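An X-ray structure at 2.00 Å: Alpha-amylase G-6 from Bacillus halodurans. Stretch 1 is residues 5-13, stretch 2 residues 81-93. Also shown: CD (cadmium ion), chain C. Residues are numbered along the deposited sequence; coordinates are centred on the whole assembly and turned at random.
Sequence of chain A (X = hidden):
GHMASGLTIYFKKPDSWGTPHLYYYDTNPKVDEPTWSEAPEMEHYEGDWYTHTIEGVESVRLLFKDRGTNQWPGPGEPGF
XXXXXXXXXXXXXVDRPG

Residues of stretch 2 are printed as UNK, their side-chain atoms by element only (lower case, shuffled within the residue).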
# COMPACT_ATOMS: atom_id res chain seq x y z
N SER A 5 3.42 -7.61 -13.42
CA SER A 5 2.84 -6.27 -13.49
C SER A 5 1.76 -6.07 -12.42
O SER A 5 1.14 -7.03 -11.93
CB SER A 5 2.17 -6.08 -14.85
OG SER A 5 3.11 -5.76 -15.86
N GLY A 6 1.48 -4.81 -12.12
CA GLY A 6 0.45 -4.47 -11.18
C GLY A 6 0.67 -3.13 -10.52
O GLY A 6 1.04 -2.13 -11.17
N LEU A 7 0.42 -3.07 -9.21
CA LEU A 7 0.60 -1.80 -8.52
C LEU A 7 1.61 -1.95 -7.39
O LEU A 7 1.35 -2.67 -6.44
CB LEU A 7 -0.76 -1.22 -8.07
CG LEU A 7 -1.40 0.01 -8.77
CD1 LEU A 7 -0.95 0.33 -10.19
CD2 LEU A 7 -2.92 -0.06 -8.74
N THR A 8 2.78 -1.34 -7.56
CA THR A 8 3.82 -1.34 -6.53
C THR A 8 3.64 -0.09 -5.68
O THR A 8 3.47 1.01 -6.19
CB THR A 8 5.25 -1.34 -7.13
OG1 THR A 8 5.44 -2.54 -7.88
CG2 THR A 8 6.31 -1.45 -5.99
N ILE A 9 3.63 -0.28 -4.37
CA ILE A 9 3.40 0.83 -3.47
C ILE A 9 4.52 0.84 -2.45
O ILE A 9 4.86 -0.21 -1.91
CB ILE A 9 1.94 0.77 -2.87
CG1 ILE A 9 0.94 1.46 -3.81
CG2 ILE A 9 1.79 1.61 -1.61
CD1 ILE A 9 0.45 0.66 -4.91
N TYR A 10 5.14 2.00 -2.24
CA TYR A 10 6.16 2.16 -1.21
C TYR A 10 5.62 3.08 -0.15
O TYR A 10 5.01 4.09 -0.45
CB TYR A 10 7.46 2.77 -1.74
CG TYR A 10 8.15 1.95 -2.79
CD1 TYR A 10 9.25 1.15 -2.47
CD2 TYR A 10 7.69 1.96 -4.10
CE1 TYR A 10 9.89 0.40 -3.45
CE2 TYR A 10 8.31 1.22 -5.09
CZ TYR A 10 9.40 0.45 -4.76
OH TYR A 10 10.00 -0.28 -5.73
N PHE A 11 5.86 2.70 1.10
CA PHE A 11 5.34 3.44 2.22
C PHE A 11 6.46 3.89 3.15
O PHE A 11 7.25 3.08 3.61
CB PHE A 11 4.36 2.52 2.95
CG PHE A 11 3.72 3.15 4.14
CD1 PHE A 11 3.20 4.44 4.06
CD2 PHE A 11 3.64 2.46 5.32
CE1 PHE A 11 2.61 5.03 5.16
CE2 PHE A 11 3.07 3.04 6.43
CZ PHE A 11 2.55 4.34 6.34
N LYS A 12 6.51 5.18 3.45
CA LYS A 12 7.43 5.67 4.46
C LYS A 12 6.73 5.59 5.80
O LYS A 12 5.86 6.42 6.12
CB LYS A 12 7.90 7.08 4.15
CG LYS A 12 8.98 7.49 5.10
CD LYS A 12 10.16 8.07 4.41
CE LYS A 12 10.35 9.48 4.86
NZ LYS A 12 11.75 9.95 4.59
N LYS A 13 7.09 4.54 6.55
CA LYS A 13 6.40 4.20 7.80
C LYS A 13 6.76 5.19 8.90
O LYS A 13 7.95 5.48 9.10
CB LYS A 13 6.74 2.77 8.23
CG LYS A 13 6.03 2.28 9.49
CD LYS A 13 6.62 0.96 10.04
CE LYS A 13 7.88 1.14 10.90
NZ LYS A 13 7.73 2.09 12.06
N UNK A 81 -7.15 6.22 -3.53
CA UNK A 81 -7.32 5.60 -4.85
C UNK A 81 -6.02 5.70 -5.65
O UNK A 81 -5.44 6.78 -5.73
c UNK A 81 -8.65 4.77 -9.70
c UNK A 81 -8.57 5.70 -7.07
c UNK A 81 -8.02 6.44 -8.12
c UNK A 81 -9.15 4.48 -7.36
c UNK A 81 -9.19 4.02 -8.67
c UNK A 81 -8.49 6.19 -5.64
c UNK A 81 -8.06 5.98 -9.43
N UNK A 82 -5.60 4.56 -6.22
CA UNK A 82 -4.45 4.40 -7.13
C UNK A 82 -4.77 3.18 -8.00
O UNK A 82 -5.46 2.33 -7.50
c UNK A 82 -1.19 5.22 -5.88
c UNK A 82 -3.26 3.92 -6.28
c UNK A 82 -0.24 7.36 -6.65
n UNK A 82 -1.14 6.66 -5.99
c UNK A 82 -2.57 4.88 -5.38
n UNK A 82 0.76 6.80 -7.30
n UNK A 82 -0.36 8.67 -6.63
N UNK A 83 -4.35 2.93 -9.23
CA UNK A 83 -4.21 3.69 -10.48
C UNK A 83 -2.80 3.90 -11.07
O UNK A 83 -2.65 3.88 -12.28
o UNK A 83 -5.60 5.76 -12.85
c UNK A 83 -4.95 5.77 -11.76
o UNK A 83 -4.09 6.66 -11.58
c UNK A 83 -5.28 4.78 -10.67
N UNK A 84 -1.78 3.98 -10.22
CA UNK A 84 -0.39 4.15 -10.63
C UNK A 84 0.53 3.74 -9.44
O UNK A 84 0.12 3.86 -8.31
c UNK A 84 -0.15 5.61 -11.04
c UNK A 84 1.42 7.39 -12.03
o UNK A 84 2.20 7.71 -12.95
c UNK A 84 1.20 5.90 -11.68
n UNK A 84 0.77 8.28 -11.31
N UNK A 85 1.73 3.22 -9.70
CA UNK A 85 2.76 3.09 -8.64
C UNK A 85 3.13 4.54 -8.21
O UNK A 85 2.81 5.45 -8.95
c UNK A 85 3.70 1.18 -10.07
c UNK A 85 4.01 2.37 -9.18
o UNK A 85 4.40 1.02 -11.09
o UNK A 85 2.83 0.32 -9.84
N UNK A 86 3.70 4.87 -7.04
CA UNK A 86 3.67 4.15 -5.82
C UNK A 86 4.50 4.61 -4.61
O UNK A 86 4.70 3.74 -3.87
N UNK A 87 4.97 5.85 -4.39
CA UNK A 87 5.70 6.21 -3.11
C UNK A 87 4.99 7.23 -2.23
O UNK A 87 4.90 8.41 -2.57
c UNK A 87 9.67 4.50 -4.85
c UNK A 87 7.16 6.73 -3.31
c UNK A 87 11.05 4.29 -2.47
c UNK A 87 7.82 5.60 -5.45
n UNK A 87 8.81 4.76 -5.89
c UNK A 87 10.84 3.69 -4.81
c UNK A 87 9.91 5.09 -2.52
c UNK A 87 11.51 3.61 -3.62
c UNK A 87 8.01 5.89 -4.13
c UNK A 87 9.20 5.20 -3.73
N UNK A 88 4.52 6.80 -1.05
CA UNK A 88 3.83 7.71 -0.15
C UNK A 88 4.61 8.10 1.13
O UNK A 88 4.92 7.25 1.92
c UNK A 88 0.09 9.87 1.34
c UNK A 88 1.64 8.01 1.08
c UNK A 88 1.61 7.82 2.45
c UNK A 88 0.82 8.62 3.25
c UNK A 88 0.05 9.63 2.70
c UNK A 88 2.47 7.12 0.21
c UNK A 88 0.90 9.06 0.53
N UNK A 89 4.92 9.39 1.30
CA UNK A 89 5.56 9.90 2.51
C UNK A 89 4.73 10.99 3.22
O UNK A 89 5.27 11.83 3.93
c UNK A 89 6.81 11.72 1.28
o UNK A 89 5.75 12.45 1.07
o UNK A 89 7.90 12.05 0.70
c UNK A 89 6.91 10.51 2.17
N UNK A 90 3.41 10.96 3.05
CA UNK A 90 2.56 12.07 3.45
C UNK A 90 2.06 12.75 2.19
O UNK A 90 1.02 13.39 2.21
N UNK A 91 2.81 12.62 1.10
CA UNK A 91 2.32 12.97 -0.23
C UNK A 91 2.71 11.82 -1.16
O UNK A 91 3.64 11.07 -0.86
o UNK A 91 0.55 16.04 -1.85
c UNK A 91 2.91 14.29 -0.73
o UNK A 91 0.25 14.03 -2.81
c UNK A 91 2.51 14.69 -2.15
c UNK A 91 0.99 14.93 -2.29
N UNK A 92 1.97 11.67 -2.27
CA UNK A 92 2.31 10.70 -3.30
C UNK A 92 3.33 11.22 -4.31
O UNK A 92 3.25 12.35 -4.80
c UNK A 92 -0.85 6.16 -1.72
c UNK A 92 -0.90 9.69 -2.46
c UNK A 92 1.27 6.96 -3.43
n UNK A 92 -1.45 8.60 -1.83
c UNK A 92 1.06 10.23 -4.01
c UNK A 92 -0.70 7.49 -2.12
c UNK A 92 0.36 7.92 -2.96
c UNK A 92 1.12 5.65 -3.03
c UNK A 92 0.06 5.25 -2.18
c UNK A 92 0.20 9.33 -3.17
N UNK A 93 4.31 10.36 -4.59
CA UNK A 93 5.31 10.60 -5.63
C UNK A 93 5.36 9.35 -6.48
O UNK A 93 5.24 8.24 -5.94
n UNK A 93 7.36 13.15 -4.38
c UNK A 93 6.72 10.80 -5.04
n UNK A 93 6.87 13.22 -2.29
c UNK A 93 6.83 11.91 -4.05
c UNK A 93 7.36 13.92 -3.30
c UNK A 93 6.55 11.96 -2.73
CD CD C . 7.21 13.90 -0.08
O HOH W 1 9.99 11.66 2.27
O HOH W 2 9.19 14.85 -0.70

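Position 81 carries one carbon leading to a ring of six carbons, out of reach of stretch 1: Phe81. Position 82 has three carbons, a nitrogen, then a carbon bearing two more nitrogens, a guanidinium, hence Arg82; the backbone atom Arg82 O lies 3.7 Å from Leu7 CD2. Position 83 follows a cis peptide bond and bears two carbons, the second with two oxygens: Asp83. Its side chain points away, but its N sits 3.4 Å from Leu7 CD2.

Position 84 shows three carbons, the last carrying one oxygen and one nitrogen, the amide of Gln84; Arg82 NH2 donates to Gln84 O at 3.2 Å. Position 85 again has two carbons and two oxygens, and one oxygen accepts a hydrogen bond from Thr8 N: Asp85, with Thr8 N to Asp85 OD2 at 2.8 Å and an angle of 162°. A carboxylate here takes the place of a backbone carbonyl.

Position 86, after a second cis peptide, has no side-chain atoms: Gly86. An ideal CB on Gly86 would fall 1.8 Å from Thr8 O, a clash, so the close CA-CA approach to Ile9, 4.1 Å, leaves no room for one.

Position 87 has one carbon and fused five- and six-membered rings of eight carbons and one nitrogen, lying over the Tyr10 ring: Trp87. The Tyr10 ring and the six-membered ring of Trp87 stack face to face, planes at 5°, with Tyr10 CD2 3.3 Å from Trp87 CE2. Position 88 is one carbon plus a six-carbon ring: Phe88, whose CD2 is 4.0 Å from Phe11 CE1, with Phe11 at the edge of its ring.

Position 89 has two carbons and two oxygens, both on cadmium: Asp89, OD1 at 2.1 Å and OD2 at 2.4 Å from CD. Position 90 lacks a side chain, and its phi/psi of 110/-25 calls for glycine: Gly90. Position 91, three carbons ending in two oxygens, is Glu91, out of reach. Position 92 has another fused indole, Trp92, with CH2 4.1 Å from Ile9 CG2. Position 93, a five-membered ring of three carbons and two nitrogens, is His93; its NE2 binds CD at 2.3 Å.

The contact is a parallel strand pairing, axes at 17°, burying 660 Å². Tyr10 N donates to Gly86 O at a very short 2.4 Å, Phe88 N to Tyr10 O at 2.8 Å, and Lys12 N to Phe88 O at 3.0 Å. Tyr10 and Trp87 share one sheet face, Phe11 and Phe88 the other, so aromatic packing reinforces the backbone ladder on both.

Stretch 2, residues 81-93: FRDQDGWFDGEWH
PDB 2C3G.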